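Local coordinates for beta-catenin homolog sys-1 (Caenorhabditis elegans, PDB 3C2G), which acts as a transcriptional coregulator in the Wnt signalling asymmetry pathway, binding the TCF transcription factor pop-1 directly to activate or repress target genes, at residues A[146-151]-A[158-163]; A[217-220]-A[224-227]; A[381-386]-A[487-492]; A[574-579]-A[585-590]. One frame throughout, in Å; residues are numbered along the deposited sequence.

Contact 1: residues A[146-151]-A[158-163]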
loop_
_atom_site.group_PDB
_atom_site.type_symbol
_atom_site.label_atom_id
_atom_site.label_comp_id
_atom_site.label_asym_id
_atom_site.label_seq_id
_atom_site.Cartn_x
_atom_site.Cartn_y
_atom_site.Cartn_z
ATOM N N CYS A 146 5.163 -7.307 -25.149
ATOM C CA CYS A 146 6.187 -8.353 -25.205
ATOM C C CYS A 146 7.560 -7.918 -24.711
ATOM O O CYS A 146 8.218 -8.668 -23.999
ATOM C CB CYS A 146 6.330 -8.887 -26.614
ATOM S SG CYS A 146 5.056 -10.031 -27.057
ATOM N N ILE A 147 7.997 -6.721 -25.096
ATOM C CA ILE A 147 9.289 -6.212 -24.631
ATOM C C ILE A 147 9.266 -5.930 -23.126
ATOM O O ILE A 147 10.199 -6.294 -22.410
ATOM C CB ILE A 147 9.743 -4.948 -25.390
ATOM C CG1 ILE A 147 9.887 -5.236 -26.887
ATOM C CG2 ILE A 147 11.073 -4.443 -24.843
ATOM C CD1 ILE A 147 10.036 -3.984 -27.725
ATOM N N ILE A 148 8.194 -5.296 -22.653
ATOM C CA ILE A 148 8.091 -4.928 -21.243
ATOM C C ILE A 148 7.941 -6.151 -20.339
ATOM O O ILE A 148 8.525 -6.199 -19.267
ATOM C CB ILE A 148 6.976 -3.892 -20.984
ATOM C CG1 ILE A 148 7.363 -2.558 -21.615
ATOM C CG2 ILE A 148 6.739 -3.720 -19.483
ATOM C CD1 ILE A 148 6.229 -1.581 -21.757
HETATM N N MSE A 149 7.180 -7.142 -20.780
HETATM C CA MSE A 149 7.030 -8.352 -19.990
HETATM C C MSE A 149 8.214 -9.279 -20.207
HETATM O O MSE A 149 8.503 -10.124 -19.368
HETATM C CB MSE A 149 5.718 -9.074 -20.314
HETATM C CG MSE A 149 4.429 -8.289 -19.982
HETATM SE SE MSE A 149 4.395 -7.363 -18.230
HETATM C CE MSE A 149 4.744 -8.888 -17.027
ATOM N N GLY A 150 8.918 -9.101 -21.317
ATOM C CA GLY A 150 9.912 -10.078 -21.737
ATOM C C GLY A 150 11.341 -9.855 -21.297
ATOM O O GLY A 150 11.968 -10.766 -20.768
ATOM N N VAL A 151 11.871 -8.658 -21.524
ATOM C CA VAL A 151 13.305 -8.435 -21.322
ATOM C C VAL A 151 13.686 -8.491 -19.845
ATOM O O VAL A 151 13.131 -7.772 -19.012
ATOM C CB VAL A 151 13.845 -7.143 -22.014
ATOM C CG1 VAL A 151 13.517 -7.148 -23.492
ATOM C CG2 VAL A 151 13.295 -5.888 -21.370
ATOM N N THR A 158 16.156 -0.387 -18.414
ATOM C CA THR A 158 16.465 1.032 -18.202
ATOM C C THR A 158 16.649 1.824 -19.503
ATOM O O THR A 158 16.127 2.934 -19.633
ATOM C CB THR A 158 17.719 1.186 -17.299
ATOM O OG1 THR A 158 17.419 0.705 -15.980
ATOM C CG2 THR A 158 18.177 2.642 -17.208
ATOM N N GLU A 159 17.397 1.259 -20.454
ATOM C CA GLU A 159 17.602 1.891 -21.764
ATOM C C GLU A 159 16.274 2.102 -22.492
ATOM O O GLU A 159 15.984 3.204 -22.974
ATOM C CB GLU A 159 18.508 1.038 -22.652
ATOM C CG GLU A 159 19.983 1.122 -22.335
ATOM C CD GLU A 159 20.860 0.474 -23.411
ATOM O OE1 GLU A 159 22.042 0.185 -23.109
ATOM O OE2 GLU A 159 20.374 0.260 -24.558
ATOM N N PHE A 160 15.478 1.036 -22.561
ATOM C CA PHE A 160 14.207 1.071 -23.268
ATOM C C PHE A 160 13.284 2.103 -22.638
ATOM O O PHE A 160 12.676 2.908 -23.348
ATOM C CB PHE A 160 13.555 -0.317 -23.304
ATOM C CG PHE A 160 12.340 -0.392 -24.180
ATOM C CD1 PHE A 160 12.374 0.102 -25.482
ATOM C CD2 PHE A 160 11.163 -0.955 -23.707
ATOM C CE1 PHE A 160 11.251 0.044 -26.298
ATOM C CE2 PHE A 160 10.031 -1.014 -24.512
ATOM C CZ PHE A 160 10.073 -0.513 -25.814
ATOM N N ALA A 161 13.213 2.092 -21.306
ATOM C CA ALA A 161 12.458 3.097 -20.556
ATOM C C ALA A 161 12.841 4.518 -20.947
ATOM O O ALA A 161 11.968 5.335 -21.216
ATOM C CB ALA A 161 12.618 2.885 -19.058
ATOM N N GLN A 162 14.139 4.807 -21.008
ATOM C CA GLN A 162 14.598 6.137 -21.404
ATOM C C GLN A 162 14.139 6.530 -22.814
ATOM O O GLN A 162 13.667 7.649 -23.018
ATOM C CB GLN A 162 16.118 6.263 -21.269
ATOM C CG GLN A 162 16.633 7.696 -21.436
ATOM C CD GLN A 162 18.137 7.829 -21.182
ATOM O OE1 GLN A 162 18.700 7.147 -20.313
ATOM N NE2 GLN A 162 18.790 8.725 -21.932
ATOM N N HIS A 163 14.266 5.607 -23.771
ATOM C CA HIS A 163 13.818 5.837 -25.154
ATOM C C HIS A 163 12.339 6.218 -25.268
ATOM O O HIS A 163 11.947 6.945 -26.180
ATOM C CB HIS A 163 14.084 4.606 -26.030
ATOM C CG HIS A 163 15.528 4.213 -26.118
ATOM N ND1 HIS A 163 15.930 2.908 -26.314
ATOM C CD2 HIS A 163 16.664 4.948 -26.027
ATOM C CE1 HIS A 163 17.249 2.857 -26.350
ATOM N NE2 HIS A 163 17.718 4.081 -26.176
#

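Contact 2: residues A[217-220]-A[224-227]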
loop_
_atom_site.group_PDB
_atom_site.type_symbol
_atom_site.label_atom_id
_atom_site.label_comp_id
_atom_site.label_asym_id
_atom_site.label_seq_id
_atom_site.Cartn_x
_atom_site.Cartn_y
_atom_site.Cartn_z
ATOM N N GLN A 217 -2.770 24.056 -5.676
ATOM C CA GLN A 217 -3.894 24.281 -6.588
ATOM C C GLN A 217 -4.684 22.979 -6.800
ATOM O O GLN A 217 -4.189 21.895 -6.481
ATOM C CB GLN A 217 -3.395 24.783 -7.949
ATOM C CG GLN A 217 -2.574 26.056 -7.917
ATOM C CD GLN A 217 -3.404 27.318 -7.991
ATOM O OE1 GLN A 217 -4.079 27.692 -7.033
ATOM N NE2 GLN A 217 -3.339 27.997 -9.130
ATOM N N PRO A 218 -5.915 23.084 -7.341
ATOM C CA PRO A 218 -6.638 21.887 -7.769
ATOM C C PRO A 218 -5.852 21.185 -8.875
ATOM O O PRO A 218 -5.461 21.842 -9.844
ATOM C CB PRO A 218 -7.949 22.451 -8.339
ATOM C CG PRO A 218 -8.092 23.798 -7.718
ATOM C CD PRO A 218 -6.701 24.311 -7.572
ATOM N N PRO A 219 -5.591 19.869 -8.729
ATOM C CA PRO A 219 -4.862 19.170 -9.783
ATOM C C PRO A 219 -5.457 19.485 -11.151
ATOM O O PRO A 219 -6.682 19.498 -11.301
ATOM C CB PRO A 219 -5.056 17.701 -9.423
ATOM C CG PRO A 219 -5.190 17.714 -7.954
ATOM C CD PRO A 219 -5.934 18.968 -7.615
ATOM N N PRO A 220 -4.597 19.765 -12.140
ATOM C CA PRO A 220 -5.063 20.241 -13.431
ATOM C C PRO A 220 -5.850 19.164 -14.179
ATOM O O PRO A 220 -5.514 17.974 -14.081
ATOM C CB PRO A 220 -3.763 20.569 -14.173
ATOM C CG PRO A 220 -2.747 19.699 -13.545
ATOM C CD PRO A 220 -3.132 19.616 -12.105
ATOM N N LEU A 224 -3.322 13.450 -14.715
ATOM C CA LEU A 224 -3.865 12.110 -14.579
ATOM C C LEU A 224 -4.848 11.895 -13.438
ATOM O O LEU A 224 -5.630 10.954 -13.478
ATOM C CB LEU A 224 -2.745 11.072 -14.506
ATOM C CG LEU A 224 -2.091 10.743 -15.843
ATOM C CD1 LEU A 224 -1.409 9.417 -15.723
ATOM C CD2 LEU A 224 -3.106 10.713 -16.968
ATOM N N ILE A 225 -4.817 12.739 -12.418
ATOM C CA ILE A 225 -5.737 12.542 -11.331
ATOM C C ILE A 225 -7.164 12.760 -11.831
ATOM O O ILE A 225 -8.036 11.914 -11.620
ATOM C CB ILE A 225 -5.384 13.404 -10.095
ATOM C CG1 ILE A 225 -4.081 12.900 -9.473
ATOM C CG2 ILE A 225 -6.499 13.356 -9.075
ATOM C CD1 ILE A 225 -3.696 13.580 -8.175
ATOM N N ILE A 226 -7.399 13.866 -12.524
ATOM C CA ILE A 226 -8.742 14.152 -13.035
ATOM C C ILE A 226 -9.153 13.122 -14.101
ATOM O O ILE A 226 -10.308 12.662 -14.142
ATOM C CB ILE A 226 -8.826 15.606 -13.576
ATOM C CG1 ILE A 226 -8.529 16.616 -12.453
ATOM C CG2 ILE A 226 -10.177 15.901 -14.236
ATOM C CD1 ILE A 226 -9.554 16.632 -11.304
ATOM N N LYS A 227 -8.193 12.749 -14.940
ATOM C CA LYS A 227 -8.451 11.845 -16.045
ATOM C C LYS A 227 -8.732 10.430 -15.564
ATOM O O LYS A 227 -9.740 9.825 -15.954
ATOM C CB LYS A 227 -7.295 11.842 -17.030
ATOM C CG LYS A 227 -7.216 13.066 -17.926
ATOM C CD LYS A 227 -6.201 12.770 -19.029
ATOM C CE LYS A 227 -5.694 14.009 -19.718
ATOM N NZ LYS A 227 -5.165 13.625 -21.052
HETATM O O HOH W 1 -4.310 15.776 -12.421
#

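Contact 3: residues A[381-386]-A[487-492]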
loop_
_atom_site.group_PDB
_atom_site.type_symbol
_atom_site.label_atom_id
_atom_site.label_comp_id
_atom_site.label_asym_id
_atom_site.label_seq_id
_atom_site.Cartn_x
_atom_site.Cartn_y
_atom_site.Cartn_z
ATOM N N ARG A 381 -7.236 -17.174 18.640
ATOM C CA ARG A 381 -5.989 -16.729 19.220
ATOM C C ARG A 381 -4.899 -16.856 18.166
ATOM O O ARG A 381 -4.964 -17.726 17.295
ATOM C CB ARG A 381 -5.635 -17.577 20.441
ATOM C CG ARG A 381 -6.680 -17.598 21.555
ATOM C CD ARG A 381 -6.129 -18.340 22.782
ATOM N NE ARG A 381 -5.437 -19.581 22.411
ATOM C CZ ARG A 381 -5.998 -20.790 22.416
ATOM N NH1 ARG A 381 -5.287 -21.852 22.052
ATOM N NH2 ARG A 381 -7.268 -20.942 22.785
ATOM N N LEU A 382 -3.897 -15.991 18.245
ATOM C CA LEU A 382 -2.809 -15.998 17.274
ATOM C C LEU A 382 -2.048 -17.319 17.253
ATOM O O LEU A 382 -1.543 -17.727 16.207
ATOM C CB LEU A 382 -1.849 -14.833 17.523
ATOM C CG LEU A 382 -2.432 -13.421 17.393
ATOM C CD1 LEU A 382 -1.415 -12.402 17.897
ATOM C CD2 LEU A 382 -2.875 -13.104 15.963
ATOM N N ASP A 383 -1.981 -17.992 18.403
ATOM C CA ASP A 383 -1.323 -19.301 18.485
ATOM C C ASP A 383 -2.064 -20.410 17.715
ATOM O O ASP A 383 -1.476 -21.435 17.395
ATOM C CB ASP A 383 -0.993 -19.708 19.946
ATOM C CG ASP A 383 -2.196 -19.615 20.896
ATOM O OD1 ASP A 383 -3.354 -19.528 20.425
ATOM O OD2 ASP A 383 -1.977 -19.637 22.133
ATOM N N GLU A 384 -3.338 -20.188 17.398
ATOM C CA GLU A 384 -4.133 -21.162 16.647
ATOM C C GLU A 384 -4.113 -20.939 15.130
ATOM O O GLU A 384 -4.952 -21.490 14.418
ATOM C CB GLU A 384 -5.586 -21.159 17.124
ATOM C CG GLU A 384 -5.805 -21.594 18.551
ATOM C CD GLU A 384 -7.285 -21.709 18.883
ATOM O OE1 GLU A 384 -7.822 -20.804 19.562
ATOM O OE2 GLU A 384 -7.918 -22.696 18.448
ATOM N N LEU A 385 -3.178 -20.133 14.634
ATOM C CA LEU A 385 -3.081 -19.875 13.196
ATOM C C LEU A 385 -1.749 -20.367 12.650
ATOM O O LEU A 385 -0.687 -19.897 13.069
ATOM C CB LEU A 385 -3.278 -18.390 12.881
ATOM C CG LEU A 385 -4.654 -17.774 13.162
ATOM C CD1 LEU A 385 -4.555 -16.255 13.211
ATOM C CD2 LEU A 385 -5.709 -18.219 12.148
ATOM N N THR A 386 -1.816 -21.302 11.702
ATOM C CA THR A 386 -0.628 -22.039 11.255
ATOM C C THR A 386 0.168 -21.328 10.161
ATOM O O THR A 386 1.392 -21.201 10.267
ATOM C CB THR A 386 -0.972 -23.496 10.822
ATOM O OG1 THR A 386 -2.058 -23.488 9.882
ATOM C CG2 THR A 386 -1.357 -24.342 12.037
ATOM N N ASP A 487 -7.208 -16.208 32.158
ATOM C CA ASP A 487 -7.306 -16.937 30.892
ATOM C C ASP A 487 -7.197 -18.451 31.102
ATOM O O ASP A 487 -6.552 -18.909 32.046
ATOM C CB ASP A 487 -6.252 -16.464 29.896
ATOM C CG ASP A 487 -4.881 -17.005 30.212
ATOM O OD1 ASP A 487 -4.373 -16.713 31.316
ATOM O OD2 ASP A 487 -4.318 -17.732 29.358
ATOM N N GLU A 488 -7.822 -19.209 30.204
ATOM C CA GLU A 488 -7.814 -20.678 30.244
ATOM C C GLU A 488 -6.424 -21.277 30.020
ATOM O O GLU A 488 -6.070 -22.277 30.642
ATOM C CB GLU A 488 -8.797 -21.251 29.208
ATOM N N ASN A 489 -5.637 -20.654 29.146
ATOM C CA ASN A 489 -4.344 -21.204 28.742
ATOM C C ASN A 489 -3.231 -21.111 29.800
ATOM O O ASN A 489 -2.590 -22.109 30.109
ATOM C CB ASN A 489 -3.907 -20.589 27.400
ATOM C CG ASN A 489 -2.643 -21.235 26.827
ATOM O OD1 ASN A 489 -1.547 -21.089 27.376
ATOM N ND2 ASN A 489 -2.791 -21.932 25.699
ATOM N N ARG A 490 -3.005 -19.920 30.352
ATOM C CA ARG A 490 -1.899 -19.704 31.297
ATOM C C ARG A 490 -2.314 -19.586 32.766
ATOM O O ARG A 490 -1.451 -19.546 33.645
ATOM C CB ARG A 490 -1.103 -18.458 30.913
ATOM C CG ARG A 490 -0.238 -18.600 29.674
ATOM C CD ARG A 490 0.301 -17.245 29.260
ATOM N NE ARG A 490 1.232 -16.706 30.252
ATOM C CZ ARG A 490 2.553 -16.835 30.167
ATOM N NH1 ARG A 490 3.087 -17.476 29.131
ATOM N NH2 ARG A 490 3.341 -16.325 31.113
ATOM N N LYS A 491 -3.617 -19.518 33.036
ATOM C CA LYS A 491 -4.112 -19.357 34.414
ATOM C C LYS A 491 -3.613 -18.063 35.067
ATOM O O LYS A 491 -3.424 -18.010 36.283
ATOM C CB LYS A 491 -3.698 -20.552 35.295
ATOM C CG LYS A 491 -4.630 -21.753 35.258
ATOM C CD LYS A 491 -4.256 -22.745 34.169
ATOM C CE LYS A 491 -5.331 -23.822 34.019
ATOM N NZ LYS A 491 -6.698 -23.227 33.861
ATOM N N GLU A 492 -3.385 -17.033 34.256
ATOM C CA GLU A 492 -2.860 -15.759 34.744
ATOM C C GLU A 492 -3.862 -14.658 34.496
ATOM O O GLU A 492 -4.668 -14.743 33.573
ATOM C CB GLU A 492 -1.533 -15.418 34.058
ATOM C CG GLU A 492 -0.326 -16.031 34.731
ATOM C CD GLU A 492 0.945 -15.952 33.896
ATOM O OE1 GLU A 492 1.001 -15.156 32.927
ATOM O OE2 GLU A 492 1.902 -16.701 34.210
#

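Contact 4: residues A[574-579]-A[585-590]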
loop_
_atom_site.group_PDB
_atom_site.type_symbol
_atom_site.label_atom_id
_atom_site.label_comp_id
_atom_site.label_asym_id
_atom_site.label_seq_id
_atom_site.Cartn_x
_atom_site.Cartn_y
_atom_site.Cartn_z
ATOM N N ASP A 574 9.009 2.468 44.041
ATOM C CA ASP A 574 8.704 2.812 45.411
ATOM C C ASP A 574 7.434 2.125 45.886
ATOM O O ASP A 574 7.381 1.626 47.008
ATOM C CB ASP A 574 8.586 4.326 45.579
ATOM C CG ASP A 574 8.540 4.743 47.037
ATOM O OD1 ASP A 574 9.578 4.608 47.731
ATOM O OD2 ASP A 574 7.461 5.190 47.489
ATOM N N LYS A 575 6.420 2.084 45.030
ATOM C CA LYS A 575 5.170 1.412 45.364
ATOM C C LYS A 575 5.315 -0.110 45.456
ATOM O O LYS A 575 4.621 -0.756 46.253
ATOM C CB LYS A 575 4.074 1.795 44.371
ATOM C CG LYS A 575 3.546 3.204 44.562
ATOM C CD LYS A 575 2.525 3.553 43.506
ATOM C CE LYS A 575 1.989 4.972 43.680
ATOM N NZ LYS A 575 1.223 5.132 44.949
ATOM N N ILE A 576 6.209 -0.688 44.654
ATOM C CA ILE A 576 6.473 -2.126 44.765
ATOM C C ILE A 576 7.130 -2.454 46.119
ATOM O O ILE A 576 6.791 -3.455 46.757
ATOM C CB ILE A 576 7.328 -2.681 43.583
ATOM C CG1 ILE A 576 6.538 -2.673 42.277
ATOM C CG2 ILE A 576 7.787 -4.110 43.862
ATOM C CD1 ILE A 576 7.415 -2.730 41.050
ATOM N N LEU A 577 8.050 -1.598 46.555
ATOM C CA LEU A 577 8.798 -1.850 47.782
ATOM C C LEU A 577 7.985 -1.567 49.038
ATOM O O LEU A 577 8.261 -2.138 50.091
ATOM C CB LEU A 577 10.120 -1.087 47.789
ATOM C CG LEU A 577 11.067 -1.504 46.663
ATOM C CD1 LEU A 577 12.349 -0.702 46.681
ATOM C CD2 LEU A 577 11.372 -2.996 46.736
ATOM N N GLU A 578 6.976 -0.704 48.922
ATOM C CA GLU A 578 6.032 -0.471 50.011
ATOM C C GLU A 578 5.273 -1.752 50.353
ATOM O O GLU A 578 4.929 -1.970 51.511
ATOM C CB GLU A 578 5.050 0.653 49.657
ATOM C CG GLU A 578 4.189 1.177 50.819
ATOM C CD GLU A 578 3.337 2.407 50.425
ATOM O OE1 GLU A 578 3.885 3.352 49.784
ATOM O OE2 GLU A 578 2.118 2.433 50.764
ATOM N N HIS A 579 5.027 -2.599 49.357
ATOM C CA HIS A 579 4.280 -3.848 49.584
ATOM C C HIS A 579 5.133 -5.132 49.532
ATOM O O HIS A 579 4.759 -6.151 50.103
ATOM C CB HIS A 579 3.073 -3.947 48.651
ATOM C CG HIS A 579 2.164 -2.761 48.712
ATOM N ND1 HIS A 579 2.202 -1.743 47.782
ATOM C CD2 HIS A 579 1.194 -2.424 49.596
ATOM C CE1 HIS A 579 1.299 -0.829 48.092
ATOM N NE2 HIS A 579 0.671 -1.220 49.187
ATOM N N ASP A 585 16.443 -5.637 48.871
ATOM C CA ASP A 585 17.703 -6.319 49.133
ATOM C C ASP A 585 18.116 -7.255 48.000
ATOM O O ASP A 585 19.302 -7.533 47.802
ATOM C CB ASP A 585 17.598 -7.088 50.442
ATOM C CG ASP A 585 17.182 -6.198 51.594
ATOM O OD1 ASP A 585 18.068 -5.861 52.418
ATOM O OD2 ASP A 585 15.981 -5.818 51.653
ATOM N N ILE A 586 17.128 -7.740 47.262
ATOM C CA ILE A 586 17.362 -8.688 46.185
ATOM C C ILE A 586 17.778 -7.996 44.890
ATOM O O ILE A 586 18.640 -8.504 44.176
ATOM C CB ILE A 586 16.127 -9.560 45.956
ATOM C CG1 ILE A 586 15.772 -10.284 47.257
ATOM C CG2 ILE A 586 16.356 -10.544 44.813
ATOM C CD1 ILE A 586 14.368 -10.867 47.279
ATOM N N TRP A 587 17.177 -6.837 44.600
ATOM C CA TRP A 587 17.505 -6.094 43.385
ATOM C C TRP A 587 18.958 -5.665 43.385
ATOM O O TRP A 587 19.588 -5.576 44.428
ATOM C CB TRP A 587 16.622 -4.858 43.214
ATOM C CG TRP A 587 15.215 -5.157 42.850
ATOM C CD1 TRP A 587 14.730 -6.329 42.383
ATOM C CD2 TRP A 587 14.111 -4.251 42.893
ATOM N NE1 TRP A 587 13.395 -6.225 42.149
ATOM C CE2 TRP A 587 12.985 -4.955 42.448
ATOM C CE3 TRP A 587 13.967 -2.910 43.263
ATOM C CZ2 TRP A 587 11.714 -4.371 42.367
ATOM C CZ3 TRP A 587 12.697 -2.319 43.177
ATOM C CH2 TRP A 587 11.593 -3.053 42.734
ATOM N N THR A 588 19.493 -5.424 42.198
ATOM C CA THR A 588 20.821 -4.870 42.081
ATOM C C THR A 588 20.706 -3.561 41.304
ATOM O O THR A 588 20.356 -3.563 40.120
ATOM C CB THR A 588 21.793 -5.869 41.421
ATOM O OG1 THR A 588 21.970 -6.992 42.294
ATOM C CG2 THR A 588 23.159 -5.222 41.164
ATOM N N ILE A 589 20.974 -2.458 42.000
ATOM C CA ILE A 589 20.841 -1.116 41.430
ATOM C C ILE A 589 22.179 -0.394 41.271
ATOM O O ILE A 589 23.194 -0.798 41.845
ATOM C CB ILE A 589 19.871 -0.219 42.261
ATOM C CG1 ILE A 589 20.463 0.110 43.638
ATOM C CG2 ILE A 589 18.500 -0.873 42.377
ATOM C CD1 ILE A 589 19.733 1.223 44.378
ATOM N N ASP A 590 22.155 0.661 40.457
ATOM C CA ASP A 590 23.240 1.628 40.360
ATOM C C ASP A 590 22.908 2.731 41.353
ATOM O O ASP A 590 22.218 3.698 41.022
ATOM C CB ASP A 590 23.313 2.182 38.931
ATOM C CG ASP A 590 24.520 3.084 38.694
ATOM O OD1 ASP A 590 25.034 3.711 39.645
ATOM O OD2 ASP A 590 24.943 3.180 37.526
#

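Contact 1: residues A[146-151]-A[158-163]
Ile-148 and Phe-160 are where segments 146-151 and 158-163, on helices 134-150 and 154-164, come nearest, with their CA atoms 8.8 Å apart, and one aromatic ring bridges that distance. Phe-160 carries its CG anti to the backbone N (chi1 -172°), which sends the ring across to the first helix. Ile-147 meets it over one face: CG2, itself anti to the backbone N, sits 4.0 Å from the ring centroid and 29° off the normal, a CH-pi contact whose shortest atom pair is Ile-147 CG2 to Phe-160 CE2 at 3.6 Å. The other branch of Ile-147 ends 4.0 Å from Phe-160 CZ with its CD1; the two side chains cross at about a right angle. Ile-148 approaches near the plane of the ring instead, CG1 being 4.2 Å from Phe-160 CE2. The same ring packs edge-to-face with Phe-105 and touches Val-102 of helix 98-103. Replacing Phe-160 by an alanine would probably open a gap between the two helices and strip Ile-147 CG2 of its aromatic partner. With no hydrogen bond across it, this buried apolar interface between successive helices of the armadillo domain depends on shape complementarity and dispersion.

Contact 2: residues A[217-220]-A[224-227]
Pro-219 and Ile-226 bring most of the surface to this contact, and Ile-225 adds the next share, so that a proline-rich loop is laid against the first turn of helix 224-239. Pro-219 points its CB toward the helix and meets Ile-225 through the branch point rather than the chain end, Pro-219 CB lying 4.4 Å from Ile-225 CB. Ile-226 works differently: it faces backbone, not ring. Its CG1, anti to the carbonyl carbon (chi1 -61°), lies beside two successive carbonyl oxygens, at 3.6 Å from Pro-219 O and 3.7 Å from Pro-220 O. These are van der Waals contacts of a methylene with polar oxygens. The loop connects two successive helices of the all-helical armadillo domain, running from helix 202-210 to the start of helix 224-239. The amide of Ile-225, in the first turn of that helix, is served by a water, which accepts from Ile-225 N at 3.1 Å and donates to Pro-220 O at 3.0 Å. A loop carbonyl is thereby tied to the helix start although no direct hydrogen bond joins the segments. Beyond the pair, Pro-219 also rests on Trp-210 and Arg-282, and Ile-225 on Ile-209 and on Phe-280 of helix 274-282.

Contact 3: residues A[381-386]-A[487-492]
Arg-381 and Asn-489, from loops about a hundred residues apart in sequence, bring two nitrogens together without a bond: the amide ND2 of Asn-489 lies over one face of the guanidinium, 4.4 Å from Arg-381 NH1. Asn-489 ND2 is also 4.3 Å from Asp-383 OD2, too far for a hydrogen bond, so the amide hovers above an ion pair rather than joining it. Asn-489 reaches there with its CG anti to the backbone N (chi1 -173°).

Within its own segment the guanidinium has two acidic partners. Arg-381 NE donates to Asp-383 OD1 at 2.9 Å, using the syn lone pair of that oxygen, though the oxygen is tilted 26° out of the guanidinium plane. On the face opposite Asn-489, Glu-384 OE1 lies 3.3 Å from Arg-381 NH2, attracted by charge alone since no N-H points at it. The three residues form a salt-bridge network that probably holds the arginine in place.

The facing loop is pinned internally as well. Asp-487 OD2 accepts from Arg-490 N at 2.7 Å, an Asx motif, while Asp-487 OD1 takes the backbone N of Glu-492 nearly end-on. Arg-490 grips Glu-492 side-on, its NE and NH2 both reaching OE1 from the same face of the carboxylate. With little surface buried and no direct bond, this is a surface contact between two loops, each with its own salt bridges and hydrogen bonds, one before helix 388-409 and one before helix 494-507, in the armadillo domain.

Contact 4: residues A[574-579]-A[585-590]
Leu-577 lays its CD2 methyl over one face of the Trp-587 six-membered ring, 4.2 Å from the centroid and 27° off the normal, a CH-pi contact. Both of its methyls approach the outer rim of the indole: Leu-577 CD1 and CD2 are each 3.9 Å from Trp-587 CZ3. Ile-576, one residue earlier, brings CG2 to 4.1 Å from Trp-587 CH2, obliquely to the ring and with the side chains crossing at about a right angle. Trp-587 is the first residue to leave helical geometry after helix 583-586, and its CG, anti to the carbonyl carbon (chi1 -72°), directs the benzo end of the indole toward the helix. Substituting an alanine for Leu-577 would probably leave that ring face without its methyl cover and open a gap beside CZ3. Near the C-terminal end of the armadillo domain, the packing joins helix 563-579 to the turn after 583-586: Leu-577 also touches Arg-615, Ile-576 meets Met-533 of helix 515-535, Trp-587 rests on Cys-551 in a loop, and Asp-590 caps the start of helix 591-598 through the backbone N of Met-593.

From the N terminus the four contacts follow in series, none nested in or crossing another. Contact 1 closes the short turn between helices 134-150 and 154-164, and contact 2 folds a loop back on the first turn of helix 224-239; their centres are 28 Å apart. Contact 3 spans the longest excursion, joining the loop before helix 388-409 to the one before helix 494-507, with a hundred residues between them, more than half helical. Contact 4 closes the turn after helix 563-579 near the C terminus, its centre 32 Å from that of contact 3. Contacts 1 and 2 lie across the chain's centre from contacts 3 and 4; all but contact 3 are local.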